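Separin (Saccharomyces cerevisiae, PDB 5U1T) cleaves the Mcd1/Scc1 subunit of cohesin as a caspase-like cysteine protease, triggering chromosome separation at anaphase onset, and is held inactive by securin for most of the cell cycle. Local coordinates at residues I751-V756 / I802-I806; L911-I917 / K929-R934; R934-W939 / Q1021-L1026. One frame throughout, in Å; residues are numbered along the deposited sequence.

Interaction 1 of 3, residues I751-V756 / I802-I806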
loop_
_atom_site.group_PDB
_atom_site.type_symbol
_atom_site.label_atom_id
_atom_site.label_comp_id
_atom_site.label_asym_id
_atom_site.label_seq_id
_atom_site.Cartn_x
_atom_site.Cartn_y
_atom_site.Cartn_z
ATOM N N ILE A 751 8.172 17.973 -1.631
ATOM C CA ILE A 751 9.548 17.889 -2.083
ATOM C C ILE A 751 9.694 18.345 -3.534
ATOM O O ILE A 751 10.704 18.962 -3.890
ATOM C CB ILE A 751 10.119 16.459 -1.923
ATOM C CG1 ILE A 751 11.641 16.504 -1.984
ATOM C CG2 ILE A 751 9.556 15.490 -2.957
ATOM C CD1 ILE A 751 12.251 17.213 -0.798
ATOM N N LYS A 752 8.689 18.082 -4.367
ATOM C CA LYS A 752 8.719 18.578 -5.743
ATOM C C LYS A 752 8.598 20.109 -5.708
ATOM O O LYS A 752 8.961 20.792 -6.663
ATOM C CB LYS A 752 7.610 17.920 -6.605
ATOM C CG LYS A 752 7.936 16.446 -7.026
ATOM C CD LYS A 752 6.952 15.828 -8.044
ATOM C CE LYS A 752 7.479 14.502 -8.620
ATOM N NZ LYS A 752 6.517 13.829 -9.551
ATOM N N ALA A 753 8.136 20.644 -4.581
ATOM C CA ALA A 753 7.979 22.085 -4.417
ATOM C C ALA A 753 9.039 22.697 -3.490
ATOM O O ALA A 753 8.792 23.733 -2.871
ATOM C CB ALA A 753 6.589 22.395 -3.885
ATOM N N GLY A 754 10.206 22.057 -3.380
ATOM C CA GLY A 754 11.285 22.567 -2.545
ATOM C C GLY A 754 10.994 22.708 -1.048
ATOM O O GLY A 754 11.547 23.610 -0.387
ATOM N N ASN A 755 10.146 21.825 -0.506
ATOM C CA ASN A 755 9.871 21.778 0.941
ATOM C C ASN A 755 10.435 20.532 1.602
ATOM O O ASN A 755 9.691 19.639 2.014
ATOM C CB ASN A 755 8.374 21.845 1.211
ATOM C CG ASN A 755 7.822 23.209 0.982
ATOM O OD1 ASN A 755 8.520 24.088 0.476
ATOM N ND2 ASN A 755 6.567 23.411 1.349
ATOM N N VAL A 756 11.753 20.494 1.709
ATOM C CA VAL A 756 12.451 19.297 2.110
ATOM C C VAL A 756 12.052 18.866 3.498
ATOM O O VAL A 756 11.754 17.696 3.706
ATOM C CB VAL A 756 13.963 19.498 2.044
ATOM C CG1 VAL A 756 14.689 18.307 2.638
ATOM C CG2 VAL A 756 14.375 19.708 0.605
ATOM N N ILE A 802 14.491 11.966 -0.944
ATOM C CA ILE A 802 14.516 13.303 -0.345
ATOM C C ILE A 802 15.919 13.617 0.187
ATOM O O ILE A 802 16.398 14.750 0.096
ATOM C CB ILE A 802 13.486 13.463 0.800
ATOM C CG1 ILE A 802 12.049 13.344 0.286
ATOM C CG2 ILE A 802 13.624 14.819 1.468
ATOM C CD1 ILE A 802 11.014 13.316 1.406
ATOM N N HIS A 803 16.584 12.595 0.709
ATOM C CA HIS A 803 17.904 12.753 1.274
ATOM C C HIS A 803 19.018 12.744 0.210
ATOM O O HIS A 803 20.117 13.243 0.458
ATOM C CB HIS A 803 18.136 11.675 2.332
ATOM C CG HIS A 803 17.316 11.872 3.572
ATOM N ND1 HIS A 803 17.806 12.502 4.696
ATOM C CD2 HIS A 803 16.034 11.545 3.859
ATOM C CE1 HIS A 803 16.865 12.543 5.625
ATOM N NE2 HIS A 803 15.779 11.970 5.141
ATOM N N ILE A 804 18.735 12.192 -0.968
ATOM C CA ILE A 804 19.641 12.310 -2.110
ATOM C C ILE A 804 19.602 13.741 -2.595
ATOM O O ILE A 804 20.641 14.351 -2.814
ATOM C CB ILE A 804 19.266 11.375 -3.257
ATOM C CG1 ILE A 804 19.646 9.948 -2.899
ATOM C CG2 ILE A 804 19.965 11.772 -4.536
ATOM C CD1 ILE A 804 18.898 8.917 -3.694
ATOM N N ARG A 805 18.400 14.287 -2.724
ATOM C CA ARG A 805 18.238 15.669 -3.130
ATOM C C ARG A 805 19.062 16.642 -2.280
ATOM O O ARG A 805 19.625 17.583 -2.809
ATOM C CB ARG A 805 16.769 16.066 -3.082
ATOM C CG ARG A 805 16.577 17.545 -3.199
ATOM C CD ARG A 805 15.152 17.937 -3.102
ATOM N NE ARG A 805 14.597 18.244 -4.417
ATOM C CZ ARG A 805 14.253 19.465 -4.804
ATOM N NH1 ARG A 805 13.737 19.644 -6.017
ATOM N NH2 ARG A 805 14.422 20.506 -3.979
ATOM N N ILE A 806 19.149 16.432 -0.970
ATOM C CA ILE A 806 19.938 17.352 -0.157
ATOM C C ILE A 806 21.338 16.823 0.124
ATOM O O ILE A 806 22.066 17.389 0.938
ATOM C CB ILE A 806 19.258 17.669 1.184
ATOM C CG1 ILE A 806 19.234 16.426 2.075
ATOM C CG2 ILE A 806 17.874 18.243 0.949
ATOM C CD1 ILE A 806 18.563 16.666 3.374
#
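Aliphatic side chains and one long arginine make this contact. Ile802, near the C-terminal end of helix 782-805, offers its CG2 to two partners: Ile751 CD1 lies 3.6 Å from it and Val756 CG1 3.8 Å. Val756 CG1 also meets Ile806 CG2 at 3.6 Å, so the valine bridges the last turn of the second helix and the residue just beyond it. Helix 1075-1088 adds Phe1083 against both Val756 and Ile806.

Arg805 adds a charged group, though its contacts here are van der Waals ones. Its aliphatic portion runs along Ile751, with CD 3.8 Å from Ile751 CD1. Ile751 O sits over one face of the guanidinium, 3.7 Å from Arg805 CZ, while Gly754 CA is 4.0 Å from Arg805 NH2. NH2 finds its hydrogen bond on the backbone oxygen of Asp1032.

Backbone bonding shapes the first segment. Gly754, at positive phi, is the C-prime residue of a Schellman motif: its N bonds to Ile751 O at 3.2 Å, and Asn755 N bonds back to Asn750 O. The result is a tight turn between consecutive helices 729-752 and 756-775, packed against the C-terminal end of helix 782-805 in separase's helical region.

Interaction 2 of 3, residues L911-I917 / K929-R934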
loop_
_atom_site.group_PDB
_atom_site.type_symbol
_atom_site.label_atom_id
_atom_site.label_comp_id
_atom_site.label_asym_id
_atom_site.label_seq_id
_atom_site.Cartn_x
_atom_site.Cartn_y
_atom_site.Cartn_z
ATOM N N LEU A 911 12.931 12.546 -20.999
ATOM C CA LEU A 911 13.504 13.276 -19.872
ATOM C C LEU A 911 14.463 12.447 -18.999
ATOM O O LEU A 911 15.455 12.982 -18.544
ATOM C CB LEU A 911 12.400 13.858 -18.986
ATOM C CG LEU A 911 11.364 14.745 -19.659
ATOM C CD1 LEU A 911 10.565 15.535 -18.643
ATOM C CD2 LEU A 911 12.028 15.669 -20.645
ATOM N N HIS A 912 14.196 11.166 -18.749
ATOM C CA HIS A 912 15.146 10.389 -17.937
ATOM C C HIS A 912 16.420 10.072 -18.707
ATOM O O HIS A 912 17.464 9.791 -18.122
ATOM C CB HIS A 912 14.539 9.076 -17.434
ATOM C CG HIS A 912 13.514 9.257 -16.364
ATOM N ND1 HIS A 912 12.434 8.414 -16.222
ATOM C CD2 HIS A 912 13.392 10.192 -15.395
ATOM C CE1 HIS A 912 11.684 8.826 -15.213
ATOM N NE2 HIS A 912 12.246 9.901 -14.693
ATOM N N LEU A 913 16.327 10.096 -20.024
ATOM C CA LEU A 913 17.459 9.739 -20.855
ATOM C C LEU A 913 18.269 10.970 -21.253
ATOM O O LEU A 913 19.224 10.874 -22.037
ATOM C CB LEU A 913 16.983 8.990 -22.096
ATOM C CG LEU A 913 16.466 7.568 -21.873
ATOM C CD1 LEU A 913 15.796 7.107 -23.137
ATOM C CD2 LEU A 913 17.589 6.616 -21.486
ATOM N N GLY A 914 17.888 12.121 -20.700
ATOM C CA GLY A 914 18.664 13.336 -20.851
ATOM C C GLY A 914 18.115 14.313 -21.872
ATOM O O GLY A 914 18.447 15.483 -21.822
ATOM N N LYS A 915 17.288 13.840 -22.803
ATOM C CA LYS A 915 16.656 14.717 -23.783
ATOM C C LYS A 915 15.842 15.809 -23.107
ATOM O O LYS A 915 15.354 15.627 -21.985
ATOM C CB LYS A 915 15.738 13.933 -24.706
ATOM C CG LYS A 915 16.450 12.981 -25.604
ATOM C CD LYS A 915 15.504 12.211 -26.481
ATOM C CE LYS A 915 16.320 11.289 -27.375
ATOM N NZ LYS A 915 15.413 10.486 -28.249
ATOM N N ASP A 916 15.713 16.949 -23.780
ATOM C CA ASP A 916 14.720 17.930 -23.387
ATOM C C ASP A 916 13.710 17.954 -24.501
ATOM O O ASP A 916 14.051 17.745 -25.654
ATOM C CB ASP A 916 15.320 19.317 -23.153
ATOM C CG ASP A 916 15.936 19.931 -24.421
ATOM O OD1 ASP A 916 15.212 20.630 -25.168
ATOM O OD2 ASP A 916 17.146 19.722 -24.648
ATOM N N ILE A 917 12.458 18.180 -24.159
ATOM C CA ILE A 917 11.412 18.050 -25.142
ATOM C C ILE A 917 10.835 19.410 -25.421
ATOM O O ILE A 917 11.207 20.411 -24.796
ATOM C CB ILE A 917 10.288 17.078 -24.677
ATOM C CG1 ILE A 917 9.527 17.632 -23.461
ATOM C CG2 ILE A 917 10.863 15.690 -24.362
ATOM C CD1 ILE A 917 8.821 16.541 -22.623
ATOM N N LYS A 929 12.645 19.346 -15.028
ATOM C CA LYS A 929 13.592 18.337 -15.491
ATOM C C LYS A 929 13.913 18.698 -16.922
ATOM O O LYS A 929 15.043 18.563 -17.374
ATOM C CB LYS A 929 13.033 16.902 -15.392
ATOM C CG LYS A 929 14.092 15.796 -15.603
ATOM C CD LYS A 929 13.510 14.381 -15.393
ATOM C CE LYS A 929 14.515 13.368 -14.752
ATOM N NZ LYS A 929 14.531 13.317 -13.221
ATOM N N ASN A 930 12.898 19.186 -17.622
ATOM C CA ASN A 930 13.032 19.558 -19.019
ATOM C C ASN A 930 14.134 20.612 -19.229
ATOM O O ASN A 930 15.087 20.385 -19.986
ATOM C CB ASN A 930 11.690 20.071 -19.555
ATOM C CG ASN A 930 11.632 20.087 -21.066
ATOM O OD1 ASN A 930 12.354 19.351 -21.737
ATOM N ND2 ASN A 930 10.769 20.927 -21.612
ATOM N N VAL A 931 14.001 21.748 -18.545
ATOM C CA VAL A 931 14.957 22.849 -18.676
ATOM C C VAL A 931 16.368 22.448 -18.237
ATOM O O VAL A 931 17.341 22.759 -18.910
ATOM C CB VAL A 931 14.506 24.080 -17.874
ATOM C CG1 VAL A 931 15.585 25.159 -17.901
ATOM C CG2 VAL A 931 13.201 24.613 -18.430
ATOM N N ILE A 932 16.471 21.747 -17.115
ATOM C CA ILE A 932 17.752 21.231 -16.649
ATOM C C ILE A 932 18.422 20.397 -17.725
ATOM O O ILE A 932 19.617 20.497 -17.951
ATOM C CB ILE A 932 17.578 20.392 -15.369
ATOM C CG1 ILE A 932 17.450 21.332 -14.195
ATOM C CG2 ILE A 932 18.783 19.503 -15.112
ATOM C CD1 ILE A 932 18.625 22.293 -14.147
ATOM N N ASN A 933 17.638 19.569 -18.393
ATOM C CA ASN A 933 18.175 18.785 -19.475
ATOM C C ASN A 933 18.604 19.666 -20.634
ATOM O O ASN A 933 19.613 19.401 -21.276
ATOM C CB ASN A 933 17.149 17.766 -19.937
ATOM C CG ASN A 933 17.130 16.543 -19.065
ATOM O OD1 ASN A 933 17.785 16.504 -18.020
ATOM N ND2 ASN A 933 16.384 15.528 -19.484
ATOM N N ARG A 934 17.817 20.704 -20.900
ATOM C CA ARG A 934 18.071 21.599 -22.020
ATOM C C ARG A 934 19.408 22.302 -21.833
ATOM O O ARG A 934 20.241 22.314 -22.739
ATOM C CB ARG A 934 16.933 22.608 -22.156
ATOM C CG ARG A 934 17.154 23.668 -23.205
ATOM C CD ARG A 934 15.865 24.401 -23.489
ATOM N NE ARG A 934 14.877 23.465 -23.997
ATOM C CZ ARG A 934 13.568 23.559 -23.773
ATOM N NH1 ARG A 934 12.733 22.646 -24.269
ATOM N NH2 ARG A 934 13.096 24.569 -23.046
#
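Two asparagines one turn apart on helix 927-946 hold the chain that leaves helix 905-912. Asn933 ND2 donates to Leu911 O at 2.9 Å and to Lys915 O at 2.7 Å, spanning the Schellman turn at Gly914, whose phi of 102° suits glycine. Gly914 O is also near, 3.1 Å from Asn933 ND2, but the angle is poor; it takes a weak hydrogen bond from Asn937 instead.

Asn930 serves the next part of the chain with both ends of its amide: OD1 accepts from Ile917 N at 2.7 Å, and ND2 donates to Ile917 O at 3.3 Å. The carboxylate of Asp916 is shared. Its OD1 forms a salt bridge with Arg934 NE at 3.1 Å, with a weaker bond from Arg934 NH1 at 3.3 Å, while OD2 is taken by Asn937. Arg934 NH1 has its stronger partner in Asp919, with which it makes a second salt bridge.

Lys929 contributes its aliphatic chain, CD packing 3.8 Å from Leu911 CB and CE meeting the edge of the His912 ring, 3.4 Å from its CD2. Side-chain amides thus serve backbone groups at a helix end and in the loop after it, through polar bonds more than apolar packing.

Interaction 3 of 3, residues R934-W939 / Q1021-L1026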
loop_
_atom_site.group_PDB
_atom_site.type_symbol
_atom_site.label_atom_id
_atom_site.label_comp_id
_atom_site.label_asym_id
_atom_site.label_seq_id
_atom_site.Cartn_x
_atom_site.Cartn_y
_atom_site.Cartn_z
ATOM N N ARG A 934 17.817 20.704 -20.900
ATOM C CA ARG A 934 18.071 21.599 -22.020
ATOM C C ARG A 934 19.408 22.302 -21.833
ATOM O O ARG A 934 20.241 22.314 -22.739
ATOM C CB ARG A 934 16.933 22.608 -22.156
ATOM C CG ARG A 934 17.154 23.668 -23.205
ATOM C CD ARG A 934 15.865 24.401 -23.489
ATOM N NE ARG A 934 14.877 23.465 -23.997
ATOM C CZ ARG A 934 13.568 23.559 -23.773
ATOM N NH1 ARG A 934 12.733 22.646 -24.269
ATOM N NH2 ARG A 934 13.096 24.569 -23.046
ATOM N N VAL A 935 19.604 22.861 -20.639
ATOM C CA VAL A 935 20.874 23.454 -20.232
ATOM C C VAL A 935 22.040 22.539 -20.554
ATOM O O VAL A 935 22.952 22.943 -21.250
ATOM C CB VAL A 935 20.897 23.789 -18.727
ATOM C CG1 VAL A 935 22.323 24.011 -18.253
ATOM C CG2 VAL A 935 20.038 25.012 -18.444
ATOM N N HIS A 936 22.011 21.304 -20.074
ATOM C CA HIS A 936 23.109 20.382 -20.355
ATOM C C HIS A 936 23.232 20.061 -21.849
ATOM O O HIS A 936 24.333 19.941 -22.380
ATOM C CB HIS A 936 22.953 19.092 -19.540
ATOM C CG HIS A 936 23.036 19.310 -18.060
ATOM N ND1 HIS A 936 24.236 19.395 -17.386
ATOM C CD2 HIS A 936 22.068 19.486 -17.128
ATOM C CE1 HIS A 936 24.003 19.599 -16.101
ATOM N NE2 HIS A 936 22.696 19.669 -15.920
ATOM N N ASN A 937 22.111 19.949 -22.538
ATOM C CA ASN A 937 22.160 19.667 -23.959
ATOM C C ASN A 937 22.724 20.852 -24.728
ATOM O O ASN A 937 23.454 20.695 -25.712
ATOM C CB ASN A 937 20.771 19.317 -24.484
ATOM C CG ASN A 937 20.379 17.904 -24.168
ATOM O OD1 ASN A 937 21.235 17.028 -24.045
ATOM N ND2 ASN A 937 19.080 17.666 -24.035
ATOM N N MET A 938 22.350 22.036 -24.265
ATOM C CA MET A 938 22.803 23.276 -24.840
ATOM C C MET A 938 24.320 23.402 -24.626
ATOM O O MET A 938 25.068 23.757 -25.538
ATOM C CB MET A 938 22.042 24.431 -24.202
ATOM C CG MET A 938 22.400 25.809 -24.696
ATOM S SD MET A 938 21.205 27.001 -24.013
ATOM C CE MET A 938 21.867 28.607 -24.539
ATOM N N TRP A 939 24.772 23.069 -23.421
ATOM C CA TRP A 939 26.190 23.055 -23.119
ATOM C C TRP A 939 26.990 22.068 -23.996
ATOM O O TRP A 939 27.975 22.469 -24.599
ATOM C CB TRP A 939 26.433 22.740 -21.639
ATOM C CG TRP A 939 27.874 22.762 -21.363
ATOM C CD1 TRP A 939 28.700 21.691 -21.184
ATOM C CD2 TRP A 939 28.700 23.917 -21.324
ATOM N NE1 TRP A 939 29.993 22.115 -21.001
ATOM C CE2 TRP A 939 30.016 23.481 -21.089
ATOM C CE3 TRP A 939 28.451 25.285 -21.452
ATOM C CZ2 TRP A 939 31.079 24.359 -20.978
ATOM C CZ3 TRP A 939 29.503 26.159 -21.342
ATOM C CH2 TRP A 939 30.808 25.697 -21.107
ATOM N N GLN A 1021 23.779 33.431 -24.403
ATOM C CA GLN A 1021 22.565 32.652 -24.411
ATOM C C GLN A 1021 22.615 31.640 -23.279
ATOM O O GLN A 1021 21.653 31.465 -22.526
ATOM C CB GLN A 1021 22.413 31.958 -25.764
ATOM C CG GLN A 1021 21.029 31.414 -26.082
ATOM C CD GLN A 1021 21.065 30.451 -27.265
ATOM O OE1 GLN A 1021 22.114 29.863 -27.576
ATOM N NE2 GLN A 1021 19.925 30.281 -27.928
ATOM N N MET A 1022 23.759 30.978 -23.172
ATOM C CA MET A 1022 24.031 30.055 -22.093
ATOM C C MET A 1022 24.025 30.771 -20.729
ATOM O O MET A 1022 23.522 30.233 -19.750
ATOM C CB MET A 1022 25.369 29.358 -22.342
ATOM C CG MET A 1022 25.664 28.176 -21.432
ATOM S SD MET A 1022 24.618 26.725 -21.743
ATOM C CE MET A 1022 24.885 25.829 -20.225
ATOM N N LYS A 1023 24.574 31.978 -20.667
ATOM C CA LYS A 1023 24.591 32.748 -19.429
ATOM C C LYS A 1023 23.164 32.994 -18.946
ATOM O O LYS A 1023 22.881 32.863 -17.757
ATOM C CB LYS A 1023 25.329 34.094 -19.619
ATOM C CG LYS A 1023 25.423 34.956 -18.342
ATOM C CD LYS A 1023 26.006 36.356 -18.557
ATOM C CE LYS A 1023 24.942 37.479 -18.419
ATOM N NZ LYS A 1023 23.803 37.497 -19.465
ATOM N N GLU A 1024 22.269 33.334 -19.873
ATOM C CA GLU A 1024 20.903 33.723 -19.531
ATOM C C GLU A 1024 19.975 32.534 -19.282
ATOM O O GLU A 1024 19.052 32.611 -18.467
ATOM C CB GLU A 1024 20.338 34.611 -20.628
ATOM C CG GLU A 1024 21.010 35.961 -20.640
ATOM C CD GLU A 1024 20.947 36.651 -21.990
ATOM O OE1 GLU A 1024 20.353 36.052 -22.919
ATOM O OE2 GLU A 1024 21.486 37.783 -22.123
ATOM N N LEU A 1025 20.211 31.437 -19.989
ATOM C CA LEU A 1025 19.459 30.220 -19.750
ATOM C C LEU A 1025 19.792 29.687 -18.362
ATOM O O LEU A 1025 18.916 29.163 -17.669
ATOM C CB LEU A 1025 19.762 29.174 -20.822
ATOM C CG LEU A 1025 19.028 27.849 -20.636
ATOM C CD1 LEU A 1025 17.521 28.066 -20.632
ATOM C CD2 LEU A 1025 19.440 26.865 -21.704
ATOM N N LEU A 1026 21.054 29.826 -17.956
ATOM C CA LEU A 1026 21.471 29.382 -16.630
ATOM C C LEU A 1026 20.842 30.280 -15.579
ATOM O O LEU A 1026 20.559 29.850 -14.464
ATOM C CB LEU A 1026 22.997 29.379 -16.490
ATOM C CG LEU A 1026 23.762 28.206 -17.096
ATOM C CD1 LEU A 1026 25.233 28.539 -17.207
ATOM C CD2 LEU A 1026 23.567 26.960 -16.260
#
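Two nearly antiparallel helices pack side by side here: the axes of 934-939 and 1021-1026 approach to 10.5 Å, with 166° between their N-to-C directions. This is helix-to-helix packing within the chain, joining helix 927-946 to helix 1012-1028, and the contacts across it are largely apolar.

Gln1021 opens the second segment at the margin, where its OE1 is 3.3 Å from Met938 CE. Met1022 follows, its CA-to-CB bond directed toward the first helix. Its CE settles among three groups, 3.7 Å from Val935 CG1, 3.6 Å from Val935 O and 3.7 Å from Trp939 CB, while its SD lies 3.8 Å from Met938 CG. The Trp939 side chain also touches Leu1048 and Thr1049 of helix 1036-1054, so a third helix joins the packing.

Lys1023 and Glu1024 face away and pair with each other instead, Lys1023 NZ 3.5 Å from Glu1024 OE2. The helix then returns to the interface with Leu1025, aimed at the first helix one turn after Met1022. Leu1025 CG packs 3.7 Å from Val935 CG2, and Leu1025 CA lies 6.9 Å from Val935 CA. More loosely, Leu1025 CD2 sits 4.2 Å from Arg934 CG, the aliphatic part of a residue whose charge is spent on Asp916 and Asp919. Leu1026 finishes from the flank, placing CD2 3.8 Å from Val935 CG1.

How the interactions relate
Along the chain the three contacts come in series, interactions 2 and 3 meeting at Arg934. Interaction 1 ties the ends of helices 729-752 and 782-805; its centre is 19 Å from that of interaction 2 and 23 Å from that of interaction 3, and it touches neither. Interactions 2 and 3 are neighbours, centres 12 Å apart, on successive turns of helix 927-946, and Arg934 belongs to both. Asn937 of interaction 3 reaches back, its ND2 2.9 Å from Asp916 OD2 of interaction 2. One helix therefore receives a polar loop from 911-917 and the largely apolar face of helix 1012-1028, knitting together parts of the chain separated by about a hundred residues.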